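Cysteine desulfurase (Thermococcus onnurineus, PDB 5B7S) probably catalyses the pyridoxal 5'-phosphate-dependent removal of sulfur from L-cysteine, handing it to a sulfur carrier and leaving L-alanine. Local coordinates at residues K81-R86 / P280-E285; E133-L138 / A377-K382; S184-V189 / G373-L378; G353-D358 / G385-V390. All coordinates share one frame; numbering follows the deposited sequence.

Contact 1. Residues K81-R86 / P280-E285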
loop_
_atom_site.group_PDB
_atom_site.type_symbol
_atom_site.label_atom_id
_atom_site.label_comp_id
_atom_site.label_asym_id
_atom_site.label_seq_id
_atom_site.Cartn_x
_atom_site.Cartn_y
_atom_site.Cartn_z
ATOM N N LYS B 81 10.449 13.773 -8.132
ATOM C CA LYS B 81 9.057 13.973 -7.706
ATOM C C LYS B 81 8.688 13.199 -6.415
ATOM O O LYS B 81 8.004 13.713 -5.535
ATOM C CB LYS B 81 8.116 13.601 -8.852
ATOM C CG LYS B 81 6.941 14.553 -8.932
ATOM C CD LYS B 81 7.278 15.872 -9.646
ATOM C CE LYS B 81 6.270 16.933 -9.201
ATOM N NZ LYS B 81 6.269 18.118 -10.086
ATOM N N TYR B 82 9.191 11.975 -6.308
ATOM C CA TYR B 82 8.971 11.148 -5.142
ATOM C C TYR B 82 9.606 11.734 -3.878
ATOM O O TYR B 82 8.989 11.799 -2.824
ATOM C CB TYR B 82 9.491 9.740 -5.413
ATOM C CG TYR B 82 9.194 8.762 -4.290
ATOM C CD1 TYR B 82 7.888 8.509 -3.883
ATOM C CD2 TYR B 82 10.223 8.042 -3.665
ATOM C CE1 TYR B 82 7.624 7.612 -2.852
ATOM C CE2 TYR B 82 9.954 7.147 -2.641
ATOM C CZ TYR B 82 8.650 6.946 -2.236
ATOM O OH TYR B 82 8.396 6.063 -1.211
ATOM N N GLU B 83 10.848 12.174 -3.995
ATOM C CA GLU B 83 11.532 12.803 -2.880
ATOM C C GLU B 83 10.959 14.197 -2.577
ATOM O O GLU B 83 10.782 14.535 -1.411
ATOM C CB GLU B 83 13.038 12.773 -3.107
ATOM C CG GLU B 83 13.562 11.341 -2.953
ATOM C CD GLU B 83 15.084 11.246 -2.966
ATOM O OE1 GLU B 83 15.726 11.864 -3.855
ATOM O OE2 GLU B 83 15.634 10.536 -2.093
ATOM N N GLU B 84 10.601 14.978 -3.589
ATOM C CA GLU B 84 9.829 16.178 -3.335
ATOM C C GLU B 84 8.611 15.837 -2.464
ATOM O O GLU B 84 8.348 16.515 -1.451
ATOM C CB GLU B 84 9.367 16.823 -4.642
ATOM C CG GLU B 84 8.628 18.138 -4.466
ATOM C CD GLU B 84 8.084 18.693 -5.764
ATOM O OE1 GLU B 84 7.121 18.114 -6.305
ATOM O OE2 GLU B 84 8.598 19.730 -6.228
ATOM N N SER B 85 7.870 14.790 -2.851
ATOM C CA SER B 85 6.643 14.437 -2.133
ATOM C C SER B 85 6.953 14.228 -0.651
ATOM O O SER B 85 6.347 14.843 0.216
ATOM C CB SER B 85 5.959 13.198 -2.743
ATOM O OG SER B 85 5.499 13.474 -4.057
ATOM N N ARG B 86 7.941 13.389 -0.393
ATOM C CA ARG B 86 8.393 13.106 0.964
ATOM C C ARG B 86 8.820 14.371 1.773
ATOM O O ARG B 86 8.430 14.497 2.929
ATOM C CB ARG B 86 9.517 12.075 0.911
ATOM C CG ARG B 86 9.675 11.264 2.176
ATOM C CD ARG B 86 11.077 10.695 2.259
ATOM N NE ARG B 86 11.319 9.670 1.253
ATOM C CZ ARG B 86 10.883 8.399 1.326
ATOM N NH1 ARG B 86 10.120 7.962 2.342
ATOM N NH2 ARG B 86 11.199 7.550 0.351
ATOM N N PRO B 280 17.800 5.185 6.787
ATOM C CA PRO B 280 16.485 5.789 6.695
ATOM C C PRO B 280 16.392 6.944 5.681
ATOM O O PRO B 280 17.402 7.620 5.436
ATOM C CB PRO B 280 16.271 6.305 8.111
ATOM C CG PRO B 280 16.904 5.246 8.946
ATOM C CD PRO B 280 18.136 4.848 8.178
ATOM N N PRO B 281 15.221 7.168 5.073
ATOM C CA PRO B 281 13.982 6.373 5.255
ATOM C C PRO B 281 13.860 5.100 4.396
ATOM O O PRO B 281 12.938 4.310 4.601
ATOM C CB PRO B 281 12.898 7.358 4.824
ATOM C CG PRO B 281 13.560 8.173 3.753
ATOM C CD PRO B 281 15.037 8.235 4.074
ATOM N N GLU B 282 14.777 4.894 3.453
ATOM C CA GLU B 282 14.702 3.746 2.539
ATOM C C GLU B 282 14.888 2.396 3.282
ATOM O O GLU B 282 14.410 1.352 2.823
ATOM C CB GLU B 282 15.688 3.918 1.375
ATOM C CG GLU B 282 15.440 5.161 0.498
ATOM C CD GLU B 282 16.213 6.443 0.899
ATOM O OE1 GLU B 282 16.979 6.443 1.890
ATOM O OE2 GLU B 282 16.059 7.483 0.213
ATOM N N ARG B 283 15.539 2.437 4.446
ATOM C CA ARG B 283 15.617 1.308 5.386
ATOM C C ARG B 283 14.268 0.643 5.626
ATOM O O ARG B 283 14.183 -0.573 5.705
ATOM C CB ARG B 283 16.192 1.806 6.729
ATOM C CG ARG B 283 16.264 0.807 7.894
ATOM C CD ARG B 283 17.624 0.155 8.011
ATOM N NE ARG B 283 18.626 1.064 8.573
ATOM C CZ ARG B 283 18.904 1.225 9.867
ATOM N NH1 ARG B 283 18.265 0.532 10.812
ATOM N NH2 ARG B 283 19.836 2.108 10.219
ATOM N N PHE B 284 13.220 1.446 5.751
ATOM C CA PHE B 284 11.902 0.932 6.117
ATOM C C PHE B 284 10.944 0.745 4.932
ATOM O O PHE B 284 9.838 0.253 5.112
ATOM C CB PHE B 284 11.283 1.858 7.140
ATOM C CG PHE B 284 12.216 2.243 8.239
ATOM C CD1 PHE B 284 12.753 1.276 9.062
ATOM C CD2 PHE B 284 12.550 3.564 8.455
ATOM C CE1 PHE B 284 13.610 1.621 10.095
ATOM C CE2 PHE B 284 13.404 3.923 9.482
ATOM C CZ PHE B 284 13.940 2.949 10.307
ATOM N N GLU B 285 11.379 1.098 3.726
ATOM C CA GLU B 285 10.520 1.017 2.556
ATOM C C GLU B 285 10.924 -0.160 1.676
ATOM O O GLU B 285 11.868 -0.086 0.877
ATOM C CB GLU B 285 10.519 2.355 1.801
ATOM C CG GLU B 285 9.726 3.407 2.560
ATOM C CD GLU B 285 9.691 4.761 1.906
ATOM O OE1 GLU B 285 10.336 4.959 0.857
ATOM O OE2 GLU B 285 9.003 5.656 2.457
#

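Contact 2. Residues E133-L138 / A377-K382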
loop_
_atom_site.group_PDB
_atom_site.type_symbol
_atom_site.label_atom_id
_atom_site.label_comp_id
_atom_site.label_asym_id
_atom_site.label_seq_id
_atom_site.Cartn_x
_atom_site.Cartn_y
_atom_site.Cartn_z
ATOM N N GLU B 133 -10.391 3.970 21.008
ATOM C CA GLU B 133 -9.560 3.821 19.828
ATOM C C GLU B 133 -10.313 3.160 18.688
ATOM O O GLU B 133 -11.159 2.297 18.908
ATOM C CB GLU B 133 -8.317 2.978 20.138
ATOM C CG GLU B 133 -7.378 3.586 21.163
ATOM C CD GLU B 133 -6.881 4.966 20.786
ATOM O OE1 GLU B 133 -6.676 5.230 19.579
ATOM O OE2 GLU B 133 -6.697 5.796 21.702
ATOM N N HIS B 134 -10.000 3.601 17.475
ATOM C CA HIS B 134 -10.338 2.873 16.253
ATOM C C HIS B 134 -9.627 1.494 16.317
ATOM O O HIS B 134 -8.530 1.361 16.899
ATOM C CB HIS B 134 -9.912 3.726 15.049
ATOM C CG HIS B 134 -9.962 3.026 13.729
ATOM N ND1 HIS B 134 -11.028 3.124 12.857
ATOM C CD2 HIS B 134 -9.036 2.267 13.102
ATOM C CE1 HIS B 134 -10.763 2.430 11.764
ATOM N NE2 HIS B 134 -9.568 1.884 11.895
ATOM N N HIS B 135 -10.258 0.470 15.743
ATOM C CA HIS B 135 -9.741 -0.911 15.851
ATOM C C HIS B 135 -8.241 -1.075 15.540
ATOM O O HIS B 135 -7.545 -1.833 16.212
ATOM C CB HIS B 135 -10.588 -1.890 15.023
ATOM C CG HIS B 135 -11.959 -2.105 15.586
ATOM N ND1 HIS B 135 -13.031 -2.529 14.826
ATOM C CD2 HIS B 135 -12.437 -1.920 16.839
ATOM C CE1 HIS B 135 -14.105 -2.607 15.589
ATOM N NE2 HIS B 135 -13.769 -2.248 16.818
ATOM N N SER B 136 -7.777 -0.377 14.506
ATOM C CA SER B 136 -6.354 -0.336 14.117
ATOM C C SER B 136 -5.393 0.327 15.111
ATOM O O SER B 136 -4.186 0.180 14.947
ATOM C CB SER B 136 -6.181 0.309 12.728
ATOM O OG SER B 136 -7.051 -0.291 11.783
ATOM N N ASP B 137 -5.891 1.056 16.117
ATOM C CA ASP B 137 -5.037 1.501 17.256
ATOM C C ASP B 137 -5.427 0.852 18.614
ATOM O O ASP B 137 -5.347 1.498 19.671
ATOM C CB ASP B 137 -4.966 3.046 17.364
ATOM C CG ASP B 137 -3.818 3.526 18.286
ATOM O OD1 ASP B 137 -2.707 2.947 18.191
ATOM O OD2 ASP B 137 -4.023 4.466 19.109
ATOM N N LEU B 138 -5.851 -0.415 18.582
ATOM C CA LEU B 138 -5.913 -1.235 19.800
ATOM C C LEU B 138 -5.531 -2.662 19.565
ATOM O O LEU B 138 -4.601 -3.149 20.188
ATOM C CB LEU B 138 -7.234 -1.133 20.555
ATOM C CG LEU B 138 -8.419 -2.052 20.307
ATOM C CD1 LEU B 138 -9.300 -2.093 21.536
ATOM C CD2 LEU B 138 -9.193 -1.548 19.116
ATOM N N ALA B 377 -15.082 1.002 15.765
ATOM C CA ALA B 377 -14.844 1.413 17.175
ATOM C C ALA B 377 -15.938 0.870 18.124
ATOM O O ALA B 377 -16.513 1.605 18.944
ATOM C CB ALA B 377 -14.749 2.933 17.272
ATOM N N LEU B 378 -16.234 -0.423 17.968
ATOM C CA LEU B 378 -17.155 -1.158 18.824
ATOM C C LEU B 378 -16.995 -0.918 20.336
ATOM O O LEU B 378 -17.998 -0.839 21.030
ATOM C CB LEU B 378 -17.070 -2.667 18.536
ATOM C CG LEU B 378 -17.809 -3.176 17.294
ATOM C CD1 LEU B 378 -17.230 -4.493 16.766
ATOM C CD2 LEU B 378 -19.299 -3.320 17.582
ATOM N N PRO B 379 -15.743 -0.837 20.860
ATOM C CA PRO B 379 -15.584 -0.505 22.286
ATOM C C PRO B 379 -16.298 0.771 22.709
ATOM O O PRO B 379 -16.934 0.793 23.770
ATOM C CB PRO B 379 -14.074 -0.350 22.430
ATOM C CG PRO B 379 -13.538 -1.355 21.481
ATOM C CD PRO B 379 -14.457 -1.286 20.283
ATOM N N VAL B 380 -16.203 1.804 21.864
ATOM C CA VAL B 380 -16.877 3.088 22.090
ATOM C C VAL B 380 -18.372 2.841 22.203
ATOM O O VAL B 380 -18.970 3.149 23.227
ATOM C CB VAL B 380 -16.612 4.110 20.961
ATOM C CG1 VAL B 380 -17.385 5.398 21.211
ATOM C CG2 VAL B 380 -15.135 4.445 20.856
ATOM N N MET B 381 -18.937 2.230 21.164
ATOM C CA MET B 381 -20.371 1.831 21.115
ATOM C C MET B 381 -20.858 1.093 22.373
ATOM O O MET B 381 -21.998 1.302 22.827
ATOM C CB MET B 381 -20.645 0.919 19.908
ATOM C CG MET B 381 -20.322 1.484 18.539
ATOM S SD MET B 381 -21.139 3.057 18.243
ATOM C CE MET B 381 -19.925 4.269 18.782
ATOM N N LYS B 382 -19.988 0.225 22.897
ATOM C CA LYS B 382 -20.223 -0.526 24.132
ATOM C C LYS B 382 -20.169 0.356 25.391
ATOM O O LYS B 382 -21.004 0.202 26.286
ATOM C CB LYS B 382 -19.226 -1.685 24.242
#

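Contact 3. Residues S184-V189 / G373-L378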
loop_
_atom_site.group_PDB
_atom_site.type_symbol
_atom_site.label_atom_id
_atom_site.label_comp_id
_atom_site.label_asym_id
_atom_site.label_seq_id
_atom_site.Cartn_x
_atom_site.Cartn_y
_atom_site.Cartn_z
ATOM N N SER B 184 -11.035 11.028 17.737
ATOM C CA SER B 184 -11.859 9.812 17.588
ATOM C C SER B 184 -12.699 9.865 16.314
ATOM O O SER B 184 -13.442 10.791 16.104
ATOM C CB SER B 184 -12.778 9.571 18.818
ATOM O OG SER B 184 -14.158 9.702 18.534
ATOM N N ASN B 185 -12.575 8.855 15.481
ATOM C CA ASN B 185 -13.430 8.719 14.281
ATOM C C ASN B 185 -14.946 8.592 14.549
ATOM O O ASN B 185 -15.727 8.890 13.663
ATOM C CB ASN B 185 -12.999 7.506 13.480
ATOM C CG ASN B 185 -12.914 6.277 14.340
ATOM O OD1 ASN B 185 -12.272 6.299 15.411
ATOM N ND2 ASN B 185 -13.580 5.209 13.916
ATOM N N ALA B 186 -15.355 8.155 15.735
ATOM C CA ALA B 186 -16.779 8.018 16.051
ATOM C C ALA B 186 -17.405 9.156 16.910
ATOM O O ALA B 186 -18.592 9.475 16.736
ATOM C CB ALA B 186 -17.010 6.681 16.737
ATOM N N LEU B 187 -16.649 9.719 17.863
ATOM C CA LEU B 187 -17.170 10.801 18.710
ATOM C C LEU B 187 -16.726 12.195 18.289
ATOM O O LEU B 187 -17.424 13.168 18.542
ATOM C CB LEU B 187 -16.839 10.545 20.180
ATOM C CG LEU B 187 -17.259 9.173 20.734
ATOM C CD1 LEU B 187 -17.055 9.137 22.237
ATOM C CD2 LEU B 187 -18.698 8.820 20.408
ATOM N N GLY B 188 -15.580 12.302 17.628
ATOM C CA GLY B 188 -15.068 13.610 17.215
ATOM C C GLY B 188 -14.309 14.341 18.310
ATOM O O GLY B 188 -13.928 15.490 18.119
ATOM N N VAL B 189 -14.094 13.680 19.451
ATOM C CA VAL B 189 -13.217 14.184 20.518
ATOM C C VAL B 189 -11.867 14.570 19.942
ATOM O O VAL B 189 -11.160 13.727 19.405
ATOM C CB VAL B 189 -12.835 13.128 21.610
ATOM C CG1 VAL B 189 -12.618 13.827 22.941
ATOM C CG2 VAL B 189 -13.838 11.993 21.752
ATOM N N GLY B 373 -23.302 2.621 11.606
ATOM C CA GLY B 373 -22.848 1.375 12.221
ATOM C C GLY B 373 -21.891 1.638 13.370
ATOM O O GLY B 373 -21.990 2.676 14.042
ATOM N N HIS B 374 -20.970 0.697 13.591
ATOM C CA HIS B 374 -20.012 0.785 14.703
ATOM C C HIS B 374 -18.718 1.611 14.410
ATOM O O HIS B 374 -17.938 1.882 15.331
ATOM C CB HIS B 374 -19.688 -0.618 15.260
ATOM C CG HIS B 374 -18.978 -1.544 14.300
ATOM N ND1 HIS B 374 -19.612 -2.597 13.668
ATOM C CD2 HIS B 374 -17.678 -1.618 13.927
ATOM C CE1 HIS B 374 -18.740 -3.255 12.924
ATOM N NE2 HIS B 374 -17.557 -2.687 13.070
ATOM N N HIS B 375 -18.499 1.998 13.145
ATOM C CA HIS B 375 -17.366 2.863 12.730
ATOM C C HIS B 375 -15.974 2.350 13.074
ATOM O O HIS B 375 -15.065 3.137 13.359
ATOM C CB HIS B 375 -17.549 4.277 13.289
ATOM C CG HIS B 375 -18.911 4.819 13.051
ATOM N ND1 HIS B 375 -19.424 4.983 11.784
ATOM C CD2 HIS B 375 -19.887 5.189 13.909
ATOM C CE1 HIS B 375 -20.658 5.439 11.874
ATOM N NE2 HIS B 375 -20.962 5.572 13.152
ATOM N N CYS B 376 -15.790 1.039 13.001
ATOM C CA CYS B 376 -14.540 0.392 13.433
ATOM C C CYS B 376 -14.100 0.798 14.868
ATOM O O CYS B 376 -12.898 0.903 15.152
ATOM C CB CYS B 376 -13.411 0.637 12.391
ATOM S SG CYS B 376 -13.683 0.055 10.674
ATOM N N ALA B 377 -15.082 1.002 15.765
ATOM C CA ALA B 377 -14.844 1.413 17.175
ATOM C C ALA B 377 -15.938 0.870 18.124
ATOM O O ALA B 377 -16.513 1.605 18.944
ATOM C CB ALA B 377 -14.749 2.933 17.272
ATOM N N LEU B 378 -16.234 -0.423 17.968
ATOM C CA LEU B 378 -17.155 -1.158 18.824
ATOM C C LEU B 378 -16.995 -0.918 20.336
ATOM O O LEU B 378 -17.998 -0.839 21.030
ATOM C CB LEU B 378 -17.070 -2.667 18.536
ATOM C CG LEU B 378 -17.809 -3.176 17.294
ATOM C CD1 LEU B 378 -17.230 -4.493 16.766
ATOM C CD2 LEU B 378 -19.299 -3.320 17.582
#

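Contact 4. Residues G353-D358 / G385-V390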
loop_
_atom_site.group_PDB
_atom_site.type_symbol
_atom_site.label_atom_id
_atom_site.label_comp_id
_atom_site.label_asym_id
_atom_site.label_seq_id
_atom_site.Cartn_x
_atom_site.Cartn_y
_atom_site.Cartn_z
ATOM N N GLY B 353 -36.077 5.111 17.677
ATOM C CA GLY B 353 -37.057 4.391 16.874
ATOM C C GLY B 353 -36.522 3.814 15.572
ATOM O O GLY B 353 -37.092 2.845 15.048
ATOM N N LEU B 354 -35.445 4.406 15.048
ATOM C CA LEU B 354 -34.773 3.933 13.823
ATOM C C LEU B 354 -33.377 3.354 14.087
ATOM O O LEU B 354 -32.647 3.838 14.955
ATOM C CB LEU B 354 -34.674 5.090 12.837
ATOM C CG LEU B 354 -35.841 5.323 11.864
ATOM C CD1 LEU B 354 -37.130 4.564 12.154
ATOM C CD2 LEU B 354 -36.142 6.809 11.787
ATOM N N HIS B 355 -33.010 2.315 13.345
ATOM C CA HIS B 355 -31.632 1.851 13.324
ATOM C C HIS B 355 -30.803 2.881 12.487
ATOM O O HIS B 355 -31.327 3.466 11.498
ATOM C CB HIS B 355 -31.553 0.427 12.729
ATOM C CG HIS B 355 -30.237 -0.238 12.974
ATOM N ND1 HIS B 355 -29.219 -0.253 12.045
ATOM C CD2 HIS B 355 -29.747 -0.854 14.073
ATOM C CE1 HIS B 355 -28.165 -0.865 12.555
ATOM N NE2 HIS B 355 -28.457 -1.233 13.789
ATOM N N PRO B 356 -29.525 3.101 12.848
ATOM C CA PRO B 356 -28.669 3.976 12.035
ATOM C C PRO B 356 -28.623 3.659 10.526
ATOM O O PRO B 356 -28.732 4.572 9.710
ATOM C CB PRO B 356 -27.281 3.783 12.666
ATOM C CG PRO B 356 -27.556 3.433 14.079
ATOM C CD PRO B 356 -28.815 2.603 14.032
ATOM N N HIS B 357 -28.463 2.396 10.149
ATOM C CA HIS B 357 -28.548 2.002 8.716
ATOM C C HIS B 357 -29.847 2.435 8.041
ATOM O O HIS B 357 -29.864 2.620 6.819
ATOM C CB HIS B 357 -28.338 0.486 8.458
ATOM C CG HIS B 357 -27.048 -0.060 9.007
ATOM N ND1 HIS B 357 -25.890 0.690 9.095
ATOM C CD2 HIS B 357 -26.746 -1.276 9.528
ATOM C CE1 HIS B 357 -24.942 -0.036 9.659
ATOM N NE2 HIS B 357 -25.434 -1.234 9.924
ATOM N N ASP B 358 -30.934 2.575 8.803
ATOM C CA ASP B 358 -32.189 3.021 8.201
ATOM C C ASP B 358 -32.234 4.531 8.036
ATOM O O ASP B 358 -32.671 5.036 7.031
ATOM C CB ASP B 358 -33.401 2.426 8.959
ATOM C CG ASP B 358 -33.667 0.966 8.570
ATOM O OD1 ASP B 358 -33.194 0.498 7.519
ATOM O OD2 ASP B 358 -34.354 0.276 9.308
ATOM N N GLY B 385 -23.402 2.063 25.446
ATOM C CA GLY B 385 -24.533 1.147 25.542
ATOM C C GLY B 385 -25.476 1.283 24.367
ATOM O O GLY B 385 -26.686 1.356 24.555
ATOM N N ILE B 386 -24.927 1.316 23.150
ATOM C CA ILE B 386 -25.714 1.638 21.936
ATOM C C ILE B 386 -25.333 0.744 20.789
ATOM O O ILE B 386 -24.193 0.358 20.674
ATOM C CB ILE B 386 -25.528 3.102 21.495
ATOM C CG1 ILE B 386 -24.032 3.455 21.443
ATOM C CG2 ILE B 386 -26.289 4.027 22.439
ATOM C CD1 ILE B 386 -23.723 4.814 20.866
ATOM N N ASN B 387 -26.277 0.477 19.896
ATOM C CA ASN B 387 -26.076 -0.551 18.853
ATOM C C ASN B 387 -25.559 0.055 17.529
ATOM O O ASN B 387 -25.952 -0.379 16.428
ATOM C CB ASN B 387 -27.325 -1.470 18.706
ATOM C CG ASN B 387 -28.453 -0.859 17.894
ATOM O OD1 ASN B 387 -28.751 -1.353 16.817
ATOM N ND2 ASN B 387 -29.104 0.182 18.410
ATOM N N GLY B 388 -24.626 1.005 17.658
ATOM C CA GLY B 388 -24.130 1.795 16.536
ATOM C C GLY B 388 -24.618 3.234 16.558
ATOM O O GLY B 388 -25.459 3.574 17.360
ATOM N N THR B 389 -24.065 4.077 15.679
ATOM C CA THR B 389 -24.538 5.460 15.477
ATOM C C THR B 389 -24.594 5.808 14.006
ATOM O O THR B 389 -24.066 5.074 13.160
ATOM C CB THR B 389 -23.624 6.545 16.126
ATOM O OG1 THR B 389 -22.533 6.859 15.253
ATOM C CG2 THR B 389 -23.082 6.119 17.468
ATOM N N VAL B 390 -25.215 6.951 13.713
ATOM C CA VAL B 390 -25.101 7.565 12.383
ATOM C C VAL B 390 -24.197 8.798 12.436
ATOM O O VAL B 390 -24.159 9.525 13.424
ATOM C CB VAL B 390 -26.444 7.717 11.624
ATOM C CG1 VAL B 390 -27.657 7.556 12.508
ATOM C CG2 VAL B 390 -26.526 8.959 10.774
#

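Contact 1. Residues K81-R86 / P280-E285
The Arg86 guanidinium lies with one face against the ring of Pro281, whose CG stands 3.5 Å above the guanidinium plane and is displaced toward its rim. The same group meets the Glu285 carboxylate at its edge. This salt bridge is two-pronged and end-on: NH1 donates to Glu285 OE2 at 2.6 Å and NH2 to Glu285 OE1 at 2.8 Å, both nearly straight at 167°. The flat groups are turned 31° from each other, so the fork is somewhat twisted. A chain bent at chi3 (-69°) turns the end of Arg86 to this position. Tyr82 adds a third bond, its OH donating to Glu285 OE1 at 3.0 Å from above the carboxylate plane, on the face opposite to that used by Arg86 NH2. With Tyr82 and Arg86 on OE1, and Arg86 and Phe102 N on OE2, each oxygen has two donors, which probably fixes the rotation of the carboxylate. At the margin, Glu83 OE2 and Glu282 OE2 are 3.8 Å apart, like charges whose closeness is probably mildly unfavourable. The cis peptide before Pro281 belongs to the loop between strand 275-277 and helix 291-307; helix 73-93 packs against that second helix, and Phe102 belongs to strand 100-103.

Contact 2. Residues E133-L138 / A377-K382
His135 reaches from its short 3-10 turn to the start of helix 378-384, and its ring makes most of this contact. CB only carries the ring outward, with CG anti to the carbonyl carbon (chi1 -69°). Of the ring atoms, ND1 lies 4.2 Å from Ala377 N, while CD2 comes to 4.0 Å from Pro379 CD. CE1 passes Leu378 CD1 at 3.8 Å. At the tip, NE2 has Pro379 CD 3.7 Å away and Leu378 CB at the same distance, both at the edge of the ring; Leu378 N is nearer still, 3.3 Å from NE2. One face is overlaid by the backbone nitrogen of Ala377, 3.6 Å above the plane and offset toward the rim. Beside this ring, Leu138 CD1 touches Pro379 CG at 4.3 Å, and Ala377 CB rests near the carbonyl oxygen of Glu133. An alanine at His135 removes the ring and would probably open a gap between the turn and Pro379, leaving Leu378 and the Ala377 backbone without their neighbour. Val270 of the second subunit packs on both His135 and Leu378. The neighbouring His134 binds pyridoxal 5'-phosphate. Chemically, then, a polar ring is set against the backbone nitrogens of Ala377 and Leu378 at a helix start and is otherwise met mainly by carbon, which ties the cofactor-binding turn to the Cys376 loop.

Contact 3. Residues S184-V189 / G373-L378
The loop that carries Cys376 borders the cofactor site, and Asn185 and Ala186 of the loop after strand 177-181 pack against it. Asn185 ND2 lies 2.6 Å from the carbonyl oxygen of His375, yet the angle is too poor for a hydrogen bond, so this is a close polar approach only. With CG placed between the backbone N and the carbonyl carbon (chi1 51°), the amide turns toward His375, and it also touches His134, a cofactor-binding residue. Next to it, Ala186 CB packs on His375 CB at 4.2 Å and on Ala377 CB at 4.4 Å, small methyl and methylene groups that let the two loops approach closely. The first loop is shaped by an ST motif: Ser184 OG accepts from Leu187 N at 2.6 Å and also from Gly188 N. In the second loop the Gly373 carbonyl oxygen stands over a face of the His375 ring, whose NE2 is hydrogen-bonded to Thr389 OG1. His375 and Cys376 both have positive phi, which coils the chain tightly ahead of helix 378-384. The Gly-His-His-Cys-Ala sequence here matches that of SufS-type desulfurases, whose cysteine at this place takes up the sulfur; Cys376 probably corresponds to it.

Contact 4. Residues G353-D358 / G385-V390
Pro356, the first residue of its helix, presses on the chain entering strand 389-393. Its CB lies 3.5 Å from the Thr389 carbonyl oxygen and 3.8 Å from Val390 CG1, while its CG sits over the backbone carbon of Gly388. Val390 thus touches the flank of the proline ring, and Gly388, at a phi that suits glycine, presents bare backbone to it. In the second meeting, Asn387 OD1 faces the CD2-NE2 edge of the His355 ring, near its plane and 3.0 Å from each of the two atoms, with ring and amide planes 53° apart. His355 holds its CG anti to the backbone N (chi1 -166°), which folds the ring over the following proline; Pro356 CD stands 3.3 Å above the ring centre. From the N-cap position, His355 ND1 also accepts a weak bond from His357 N at 3.3 Å. Putting an alanine at His355 would probably leave His357 N without its side-chain cap and Asn387 OD1 without the ring edge, so that the amide could turn more freely. Farther out, a Schellman motif at Gly385 ends helix 378-384 and starts the turn through Asn387. Thr389 OG1 bonds Ser348, and backbone bonds pair Thr389 with Gly373 and Val390 with Phe349, fixing the strand that Pro356 meets. This is a side-chain-capped helix start packed on a mixed sheet, within the small C-terminal alpha/beta domain of fold-type I pyridoxal phosphate enzymes.

In the fold
Contacts 2, 3 and 4 form a connected group, while contact 1 stands across the chain's centre, its nearest atoms about 17 Å from contact 2 and about 33 Å from contact 4. Contacts 2 and 3 have centres about 7 Å apart and share Ala377 and Leu378; they meet at the cofactor through His134, and His135 N lies 2.7 Å from Cys376 O in a probable hydrogen bond. Contact 4, with its centre about 13 Å from that of contact 3, lies away from the annotated cofactor residues but is joined to contact 3 through the Gly373-Thr389 pairing. Contact 1 lies near another part of the cofactor site: the Tyr82 side chain is about 8 Å from that of Thr288, a pyridoxal 5'-phosphate-binding residue.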